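Local coordinates for genome polyprotein (Chicken sicinivirus JSY, PDB 6QWT), which supplies, in the piece present here, the 3Dpol RNA-dependent RNA polymerase that probably copies the viral RNA genome, at residues K23-P31 against W439-S450. Numbering follows the deposited sequence.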
loop_
_atom_site.group_PDB
_atom_site.type_symbol
_atom_site.label_atom_id
_atom_site.label_comp_id
_atom_site.label_asym_id
_atom_site.label_seq_id
_atom_site.Cartn_x
_atom_site.Cartn_y
_atom_site.Cartn_z
ATOM N N LYS A 23 -6.061 -11.234 22.825
ATOM C CA LYS A 23 -7.497 -11.466 22.731
ATOM C C LYS A 23 -8.273 -10.327 23.383
ATOM O O LYS A 23 -7.925 -9.853 24.468
ATOM C CB LYS A 23 -7.861 -12.796 23.386
ATOM C CG LYS A 23 -7.284 -14.007 22.667
ATOM C CD LYS A 23 -7.706 -15.303 23.341
ATOM C CE LYS A 23 -7.184 -16.515 22.587
ATOM N NZ LYS A 23 -7.532 -17.784 23.285
ATOM N N SER A 24 -9.320 -9.882 22.702
ATOM C CA SER A 24 -10.145 -8.768 23.140
ATOM C C SER A 24 -11.326 -9.276 23.954
ATOM O O SER A 24 -11.610 -10.475 23.984
ATOM C CB SER A 24 -10.614 -7.974 21.923
ATOM O OG SER A 24 -11.811 -8.514 21.388
ATOM N N PRO A 25 -12.046 -8.382 24.641
ATOM C CA PRO A 25 -13.262 -8.811 25.357
ATOM C C PRO A 25 -14.335 -9.417 24.460
ATOM O O PRO A 25 -15.303 -9.981 24.983
ATOM C CB PRO A 25 -13.763 -7.514 26.008
ATOM C CG PRO A 25 -12.542 -6.673 26.154
ATOM C CD PRO A 25 -11.696 -6.982 24.951
ATOM N N ALA A 26 -14.197 -9.323 23.136
ATOM C CA ALA A 26 -15.167 -9.884 22.206
ATOM C C ALA A 26 -14.657 -11.149 21.525
ATOM O O ALA A 26 -15.229 -11.574 20.516
ATOM C CB ALA A 26 -15.556 -8.840 21.158
ATOM N N TYR A 27 -13.616 -11.780 22.082
ATOM C CA TYR A 27 -12.897 -12.833 21.364
ATOM C C TYR A 27 -13.782 -14.024 20.995
ATOM O O TYR A 27 -13.533 -14.685 19.982
ATOM C CB TYR A 27 -11.702 -13.317 22.188
ATOM C CG TYR A 27 -11.071 -14.563 21.613
ATOM C CD1 TYR A 27 -11.356 -15.817 22.138
ATOM C CD2 TYR A 27 -10.210 -14.487 20.527
ATOM C CE1 TYR A 27 -10.793 -16.960 21.604
ATOM C CE2 TYR A 27 -9.638 -15.624 19.988
ATOM C CZ TYR A 27 -9.934 -16.858 20.531
ATOM O OH TYR A 27 -9.366 -17.994 19.998
ATOM N N GLY A 28 -14.789 -14.345 21.790
ATOM C CA GLY A 28 -15.569 -15.493 21.371
ATOM C C GLY A 28 -16.707 -15.231 20.403
ATOM O O GLY A 28 -17.440 -16.171 20.074
ATOM N N ALA A 29 -16.864 -13.995 19.915
ATOM C CA ALA A 29 -18.100 -13.593 19.239
ATOM C C ALA A 29 -18.340 -14.372 17.949
ATOM O O ALA A 29 -19.473 -14.787 17.675
ATOM C CB ALA A 29 -18.070 -12.091 18.954
ATOM N N PHE A 30 -17.308 -14.568 17.142
ATOM C CA PHE A 30 -17.416 -15.234 15.854
ATOM C C PHE A 30 -16.436 -16.394 15.789
ATOM O O PHE A 30 -15.453 -16.431 16.538
ATOM C CB PHE A 30 -17.138 -14.255 14.702
ATOM C CG PHE A 30 -18.025 -13.045 14.713
ATOM C CD1 PHE A 30 -19.258 -13.068 14.078
ATOM C CD2 PHE A 30 -17.631 -11.887 15.363
ATOM C CE1 PHE A 30 -20.079 -11.956 14.091
ATOM C CE2 PHE A 30 -18.449 -10.772 15.378
ATOM C CZ PHE A 30 -19.675 -10.808 14.742
ATOM N N PRO A 31 -16.686 -17.372 14.917
ATOM C CA PRO A 31 -15.693 -18.433 14.697
ATOM C C PRO A 31 -14.353 -17.844 14.274
ATOM O O PRO A 31 -14.276 -17.031 13.350
ATOM C CB PRO A 31 -16.320 -19.281 13.585
ATOM C CG PRO A 31 -17.794 -19.055 13.734
ATOM C CD PRO A 31 -17.945 -17.629 14.192
ATOM N N TRP A 439 -24.026 -7.517 13.683
ATOM C CA TRP A 439 -22.649 -7.471 14.159
ATOM C C TRP A 439 -22.572 -6.823 15.537
ATOM O O TRP A 439 -21.910 -7.343 16.441
ATOM C CB TRP A 439 -21.775 -6.721 13.152
ATOM C CG TRP A 439 -20.369 -6.510 13.620
ATOM C CD1 TRP A 439 -19.380 -7.447 13.699
ATOM C CD2 TRP A 439 -19.795 -5.280 14.079
ATOM N NE1 TRP A 439 -18.225 -6.878 14.180
ATOM C CE2 TRP A 439 -18.453 -5.547 14.420
ATOM C CE3 TRP A 439 -20.285 -3.978 14.236
ATOM C CZ2 TRP A 439 -17.596 -4.562 14.907
ATOM C CZ3 TRP A 439 -19.433 -3.002 14.721
ATOM C CH2 TRP A 439 -18.102 -3.298 15.050
ATOM N N CYS A 440 -23.254 -5.688 15.717
ATOM C CA CYS A 440 -23.230 -5.005 17.010
ATOM C C CYS A 440 -23.796 -5.887 18.116
ATOM O O CYS A 440 -23.229 -5.962 19.212
ATOM C CB CYS A 440 -24.012 -3.693 16.935
ATOM S SG CYS A 440 -23.344 -2.449 15.803
ATOM N N ASP A 441 -24.918 -6.562 17.849
ATOM C CA ASP A 441 -25.550 -7.382 18.877
ATOM C C ASP A 441 -24.682 -8.577 19.251
ATOM O O ASP A 441 -24.573 -8.926 20.432
ATOM C CB ASP A 441 -26.931 -7.843 18.403
ATOM C CG ASP A 441 -27.947 -6.716 18.376
ATOM O OD1 ASP A 441 -27.676 -5.650 18.972
ATOM O OD2 ASP A 441 -29.018 -6.890 17.754
ATOM N N THR A 442 -24.053 -9.215 18.262
ATOM C CA THR A 442 -23.193 -10.360 18.553
ATOM C C THR A 442 -21.962 -9.937 19.347
ATOM O O THR A 442 -21.550 -10.630 20.284
ATOM C CB THR A 442 -22.784 -11.053 17.255
ATOM O OG1 THR A 442 -23.955 -11.426 16.523
ATOM C CG2 THR A 442 -21.960 -12.301 17.548
ATOM N N VAL A 443 -21.369 -8.797 18.993
ATOM C CA VAL A 443 -20.200 -8.308 19.713
ATOM C C VAL A 443 -20.575 -7.917 21.137
ATOM O O VAL A 443 -19.823 -8.175 22.084
ATOM C CB VAL A 443 -19.564 -7.138 18.941
ATOM C CG1 VAL A 443 -18.572 -6.384 19.816
ATOM C CG2 VAL A 443 -18.895 -7.648 17.669
ATOM N N GLN A 444 -21.751 -7.307 21.315
ATOM C CA GLN A 444 -22.157 -6.853 22.641
ATOM C C GLN A 444 -22.399 -8.025 23.585
ATOM O O GLN A 444 -22.048 -7.958 24.770
ATOM C CB GLN A 444 -23.409 -5.984 22.537
ATOM C CG GLN A 444 -24.029 -5.633 23.878
ATOM C CD GLN A 444 -24.565 -4.222 23.909
ATOM O OE1 GLN A 444 -25.434 -3.861 23.117
ATOM N NE2 GLN A 444 -24.044 -3.410 24.822
ATOM N N ALA A 445 -22.999 -9.105 23.085
ATOM C CA ALA A 445 -23.278 -10.250 23.946
ATOM C C ALA A 445 -21.988 -10.892 24.440
ATOM O O ALA A 445 -21.886 -11.278 25.610
ATOM C CB ALA A 445 -24.144 -11.269 23.206
ATOM N N GLN A 446 -20.986 -11.003 23.566
ATOM C CA GLN A 446 -19.707 -11.570 23.982
ATOM C C GLN A 446 -18.985 -10.644 24.954
ATOM O O GLN A 446 -18.416 -11.105 25.949
ATOM C CB GLN A 446 -18.835 -11.855 22.760
ATOM C CG GLN A 446 -17.591 -12.668 23.070
ATOM C CD GLN A 446 -17.919 -14.069 23.547
ATOM O OE1 GLN A 446 -18.601 -14.829 22.859
ATOM N NE2 GLN A 446 -17.435 -14.418 24.736
ATOM N N CYS A 447 -19.002 -9.335 24.680
ATOM C CA CYS A 447 -18.340 -8.379 25.565
ATOM C C CYS A 447 -18.954 -8.393 26.958
ATOM O O CYS A 447 -18.250 -8.206 27.959
ATOM C CB CYS A 447 -18.417 -6.973 24.972
ATOM S SG CYS A 447 -17.368 -6.701 23.536
ATOM N N LEU A 448 -20.272 -8.600 27.039
ATOM C CA LEU A 448 -20.943 -8.638 28.335
ATOM C C LEU A 448 -20.367 -9.734 29.220
ATOM O O LEU A 448 -20.198 -9.544 30.431
ATOM C CB LEU A 448 -22.448 -8.835 28.130
ATOM C CG LEU A 448 -23.390 -8.782 29.337
ATOM C CD1 LEU A 448 -24.734 -8.192 28.929
ATOM C CD2 LEU A 448 -23.582 -10.161 29.965
ATOM N N LYS A 449 -20.050 -10.891 28.633
ATOM C CA LYS A 449 -19.473 -11.984 29.406
ATOM C C LYS A 449 -18.066 -11.669 29.890
ATOM O O LYS A 449 -17.598 -12.295 30.848
ATOM C CB LYS A 449 -19.460 -13.268 28.574
ATOM C CG LYS A 449 -20.833 -13.715 28.098
ATOM C CD LYS A 449 -20.715 -14.867 27.112
ATOM C CE LYS A 449 -22.076 -15.460 26.796
ATOM N NZ LYS A 449 -23.077 -14.399 26.494
ATOM N N SER A 450 -17.390 -10.712 29.258
ATOM C CA SER A 450 -16.030 -10.335 29.614
ATOM C C SER A 450 -15.967 -9.094 30.493
ATOM O O SER A 450 -14.867 -8.631 30.809
ATOM C CB SER A 450 -15.199 -10.111 28.344
ATOM O OG SER A 450 -15.354 -11.194 27.440
#
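Phe30 reaches across to the helix that contains Trp439, Thr442 and Val443 and meets each of the three differently. Its CZ comes within 3.5 Å of Trp439 CD1, and the two rings meet rim to rim, their planes only 12° apart, with neither lying over the other. The methyl of Thr442 sits over one face of the phenyl ring, a CH-pi contact with CG2 4.2 Å from the Phe30 centroid and offset toward the rim. With OG1 beside the backbone N (chi1 -56°) and bonded to Lys438 O, CG2 is turned anti to that N, against the Phe30 face. Val443 divides its branches: CG2 approaches the Phe30 edge near the ring plane and also lies over a face of the Trp439 indole, whereas CG1 packs on the methyl of Ala26.

Further along the helix, Ala26 CB also rests against Cys447 SG at 3.7 Å. Gln446 CB lies against Ala29 CB, and the bend at chi2 (65°) sets Gln446 CG 3.5 Å from Gly28 N. Two type I turns, Ser24 to Tyr27 and Ala26 to Ala29, shape this loop; Ser24 OG accepts from Ala26 N in an ST turn and also hydrogen-bonds to Val409 O.

Beyond Cys447, Ser450 OG donates to Pro25 O at 2.7 Å, tilted from the carbonyl plane, and Cys447 CA makes a CA-H...O contact with the same oxygen at 3.5 Å. Tyr405 and Trp439 pair edge-to-face, and Phe417 of helix 417-428 touches Pro25.

Helix 433-449 probably belongs to the thumb of the right-hand polymerase fold, and loop 23-31 is consistent with the N-terminal fingers-to-thumb bridge of picornaviral polymerases, which helps to enclose the active site. The chemistry implies an apolar, shape-dependent joint, with the directional Ser450-Pro25 hydrogen bond added beyond the apolar patch.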